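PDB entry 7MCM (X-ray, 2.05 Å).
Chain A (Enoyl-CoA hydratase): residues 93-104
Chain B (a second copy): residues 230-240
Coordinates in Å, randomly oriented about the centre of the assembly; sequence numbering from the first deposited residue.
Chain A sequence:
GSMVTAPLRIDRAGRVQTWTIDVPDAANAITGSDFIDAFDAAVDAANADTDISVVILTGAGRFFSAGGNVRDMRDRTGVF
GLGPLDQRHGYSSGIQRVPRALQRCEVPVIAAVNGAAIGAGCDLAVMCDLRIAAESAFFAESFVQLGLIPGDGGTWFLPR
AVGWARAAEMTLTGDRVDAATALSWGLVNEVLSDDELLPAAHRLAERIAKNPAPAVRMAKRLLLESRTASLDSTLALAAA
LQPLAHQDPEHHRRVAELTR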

# COMPACT_ATOMS: atom_id res chain seq x y z
N SER A 93 10.53 -7.67 19.08
CA SER A 93 11.22 -7.05 20.20
C SER A 93 10.36 -7.08 21.47
O SER A 93 9.13 -7.09 21.39
CB SER A 93 11.61 -5.61 19.85
OG SER A 93 12.35 -5.00 20.89
N GLY A 94 11.01 -7.10 22.64
CA GLY A 94 10.29 -7.28 23.89
C GLY A 94 9.36 -6.12 24.20
O GLY A 94 8.22 -6.33 24.62
N ILE A 95 9.84 -4.89 24.01
CA ILE A 95 9.02 -3.69 24.17
C ILE A 95 7.89 -3.63 23.16
O ILE A 95 7.05 -2.73 23.24
CB ILE A 95 9.88 -2.41 24.06
N GLN A 96 7.88 -4.54 22.17
CA GLN A 96 6.83 -4.61 21.18
C GLN A 96 5.77 -5.67 21.48
O GLN A 96 4.81 -5.80 20.72
CB GLN A 96 7.43 -4.83 19.78
CG GLN A 96 8.26 -3.61 19.31
CD GLN A 96 8.75 -3.72 17.87
OE1 GLN A 96 8.58 -4.75 17.22
NE2 GLN A 96 9.40 -2.66 17.38
N ARG A 97 5.92 -6.45 22.57
CA ARG A 97 4.88 -7.42 22.91
C ARG A 97 3.59 -6.75 23.33
O ARG A 97 2.50 -7.17 22.91
CB ARG A 97 5.36 -8.36 24.02
CG ARG A 97 6.37 -9.40 23.56
CD ARG A 97 6.87 -10.24 24.71
NE ARG A 97 5.79 -10.95 25.38
CZ ARG A 97 5.92 -11.57 26.54
NH1 ARG A 97 7.08 -11.59 27.18
NH2 ARG A 97 4.87 -12.19 27.07
N VAL A 98 3.67 -5.68 24.14
CA VAL A 98 2.46 -4.96 24.53
C VAL A 98 1.76 -4.34 23.33
O VAL A 98 0.53 -4.52 23.19
CB VAL A 98 2.78 -3.94 25.63
CG1 VAL A 98 1.69 -2.87 25.69
CG2 VAL A 98 2.90 -4.62 26.96
N PRO A 99 2.43 -3.62 22.43
CA PRO A 99 1.74 -3.16 21.21
C PRO A 99 1.13 -4.29 20.40
O PRO A 99 0.04 -4.12 19.85
CB PRO A 99 2.84 -2.43 20.42
CG PRO A 99 3.86 -2.08 21.42
CD PRO A 99 3.81 -3.10 22.50
N ARG A 100 1.82 -5.43 20.26
CA ARG A 100 1.24 -6.51 19.48
C ARG A 100 0.05 -7.14 20.19
O ARG A 100 -0.88 -7.63 19.53
CB ARG A 100 2.30 -7.55 19.12
CG ARG A 100 3.34 -7.02 18.13
CD ARG A 100 4.15 -8.15 17.51
NE ARG A 100 5.19 -7.65 16.62
CZ ARG A 100 4.99 -7.28 15.36
NH1 ARG A 100 3.79 -7.31 14.80
NH2 ARG A 100 6.03 -6.85 14.64
N ALA A 101 0.06 -7.17 21.53
CA ALA A 101 -1.10 -7.67 22.26
C ALA A 101 -2.32 -6.80 21.98
O ALA A 101 -3.43 -7.32 21.78
CB ALA A 101 -0.79 -7.71 23.76
N LEU A 102 -2.15 -5.48 21.98
CA LEU A 102 -3.26 -4.59 21.69
C LEU A 102 -3.77 -4.75 20.27
O LEU A 102 -4.97 -4.59 20.02
CB LEU A 102 -2.87 -3.13 21.91
CG LEU A 102 -3.21 -2.52 23.26
CD1 LEU A 102 -2.81 -1.06 23.32
CD2 LEU A 102 -4.70 -2.67 23.52
N GLN A 103 -2.90 -5.09 19.32
CA GLN A 103 -3.37 -5.24 17.95
C GLN A 103 -4.26 -6.47 17.79
O GLN A 103 -5.14 -6.49 16.93
CB GLN A 103 -2.20 -5.31 16.96
CG GLN A 103 -1.50 -3.97 16.83
CD GLN A 103 -2.45 -2.79 16.58
OE1 GLN A 103 -3.14 -2.71 15.56
NE2 GLN A 103 -2.48 -1.85 17.54
N ARG A 104 -4.04 -7.51 18.60
CA ARG A 104 -4.91 -8.68 18.51
C ARG A 104 -6.06 -8.64 19.50
O ARG A 104 -6.88 -9.57 19.51
CB ARG A 104 -4.09 -9.96 18.67
CG ARG A 104 -3.65 -10.23 20.07
CD ARG A 104 -2.98 -11.58 20.19
NE ARG A 104 -2.59 -11.80 21.58
CZ ARG A 104 -1.45 -11.40 22.10
NH1 ARG A 104 -0.52 -10.80 21.35
NH2 ARG A 104 -1.23 -11.58 23.39
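Chain B, residues 230-240: SLDSTLALAAA

Residues 230-240 of chain B pack on residues 93-104 of chain A, a second copy of the same enoyl-CoA hydratase in a six-chain assembly. The chain A stretch opens with a 3-10 segment, A:Gly94 to A:Ile95 to A:Gln96, and passes into an α-helix beginning at A:Arg97. In chain B, B:Ser230 precedes a helix that runs from B:Leu231 through B:Ala240 and continues later in the chain. The two helices are almost exactly antiparallel, with 173° between their N-to-C directions, and their axes come no closer than 12.4 Å. Between the helices proper, A:Arg100 and A:Gln103 reach across with their side chains, and the backbones draw together toward the start of the chain A stretch: the CA atoms of A:Gln103 and B:Leu231 are 9.8 Å apart, those of A:Arg100 and B:Asp232 9.6 Å, those of A:Gln96 and B:Leu235 7.6 Å, and those of A:Ser93 and B:Ala239 6.5 Å. Together the stretches bury 353 Å², summed over both sides.

Two hydrogen bonds, one of them within a salt bridge, join the stretches. A:Gln96, with its CB directed toward chain B and chi1 and chi2 in m and t, extends its amide to the opposing helix, where NE2 donates to B:Leu235 O at 2.8 Å with a nearly straight N-H...O angle of 166°. That carbonyl also accepts the helical bond from B:Ala239 N, at 3.0 Å from B:Leu235 O, so the glutamine adds a second donor without displacing the first. One helical turn further along chain A, A:Arg100 leaves its backbone sideways, but its extended side chain carries the guanidinium to B:Asp232; NH1 of A:Arg100 and OD1 of B:Asp232 form a salt bridge at 3.1 Å, with a hydrogen-bond angle of 170° and the carboxylate oxygen at the guanidinium edge. A water reinforces the pairing, donating to B:Asp232 O at 2.8 Å and accepting a weak bond from A:Arg100 NH2 at 3.0 Å.

Apolar contacts fill in around these bonds. B:Leu235 is the most heavily covered residue of chain B in this contact. Its CD1 lies over one face of the A:Arg100 guanidinium, 3.5 Å from NH2 of that arginine, while its CB is 3.7 Å from A:Gln96 OE1; one leucine thus packs against both polar side chains. B:Ala239 sets its CB 3.7 Å from A:Gln96 NE2 and 4.3 Å from the CB of A:Ser93, a residue that is poorly ordered. At the other end, A:Gln103 and B:Leu231 point toward each other, and CG of A:Gln103 meets CD2 of B:Leu231 at 3.6 Å, an aliphatic contact.

Within chain B, B:Ser230 caps the helix: its OG accepts from B:Ser233 N at 3.1 Å, satisfying an amide in the first turn. B:Leu237 directs its CB away from chain A and takes no part in the contact.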

# COMPACT_ATOMS: atom_id res chain seq x y z
N SER B 230 3.08 0.22 6.67
CA SER B 230 2.23 -0.53 7.59
C SER B 230 2.78 -0.42 9.01
O SER B 230 3.92 -0.01 9.25
CB SER B 230 2.18 -2.00 7.19
OG SER B 230 3.47 -2.57 7.40
N LEU B 231 1.96 -0.84 9.97
CA LEU B 231 2.45 -0.93 11.33
C LEU B 231 3.64 -1.88 11.43
O LEU B 231 4.64 -1.57 12.09
CB LEU B 231 1.33 -1.37 12.27
CG LEU B 231 1.72 -1.62 13.73
CD1 LEU B 231 2.29 -0.36 14.32
CD2 LEU B 231 0.50 -2.09 14.51
N ASP B 232 3.57 -3.04 10.76
CA ASP B 232 4.67 -4.00 10.82
C ASP B 232 5.98 -3.40 10.30
O ASP B 232 7.05 -3.66 10.87
CB ASP B 232 4.32 -5.26 10.02
CG ASP B 232 3.33 -6.14 10.74
OD1 ASP B 232 3.32 -6.11 11.99
OD2 ASP B 232 2.56 -6.87 10.07
N SER B 233 5.92 -2.62 9.23
CA SER B 233 7.14 -2.00 8.71
C SER B 233 7.71 -1.01 9.71
O SER B 233 8.93 -0.93 9.89
CB SER B 233 6.86 -1.31 7.38
OG SER B 233 6.62 -2.27 6.37
N THR B 234 6.84 -0.23 10.36
CA THR B 234 7.32 0.73 11.34
C THR B 234 7.92 0.01 12.55
O THR B 234 8.97 0.41 13.05
CB THR B 234 6.18 1.66 11.76
OG1 THR B 234 5.77 2.44 10.63
CG2 THR B 234 6.62 2.59 12.88
N LEU B 235 7.29 -1.08 13.00
CA LEU B 235 7.82 -1.84 14.13
C LEU B 235 9.19 -2.44 13.82
O LEU B 235 10.09 -2.44 14.67
CB LEU B 235 6.85 -2.95 14.54
CG LEU B 235 5.53 -2.52 15.18
CD1 LEU B 235 4.64 -3.76 15.38
CD2 LEU B 235 5.76 -1.84 16.51
N ALA B 236 9.36 -2.97 12.61
CA ALA B 236 10.66 -3.52 12.22
C ALA B 236 11.72 -2.43 12.16
O ALA B 236 12.84 -2.62 12.64
CB ALA B 236 10.54 -4.24 10.88
N LEU B 237 11.38 -1.25 11.61
CA LEU B 237 12.36 -0.17 11.53
C LEU B 237 12.73 0.35 12.92
O LEU B 237 13.91 0.55 13.22
CB LEU B 237 11.83 0.96 10.64
CG LEU B 237 12.74 2.19 10.44
CD1 LEU B 237 14.09 1.79 9.86
CD2 LEU B 237 12.07 3.25 9.54
N ALA B 238 11.73 0.57 13.77
CA ALA B 238 11.98 1.05 15.13
C ALA B 238 12.86 0.07 15.91
O ALA B 238 13.77 0.49 16.63
CB ALA B 238 10.66 1.29 15.86
N ALA B 239 12.58 -1.23 15.80
CA ALA B 239 13.40 -2.23 16.47
C ALA B 239 14.84 -2.19 15.95
O ALA B 239 15.78 -2.33 16.73
CB ALA B 239 12.80 -3.62 16.28
N ALA B 240 15.02 -1.99 14.64
CA ALA B 240 16.37 -1.95 14.08
C ALA B 240 17.11 -0.68 14.46
O ALA B 240 18.34 -0.71 14.62
CB ALA B 240 16.31 -2.08 12.56
O HOH W 1 7.59 -6.06 12.22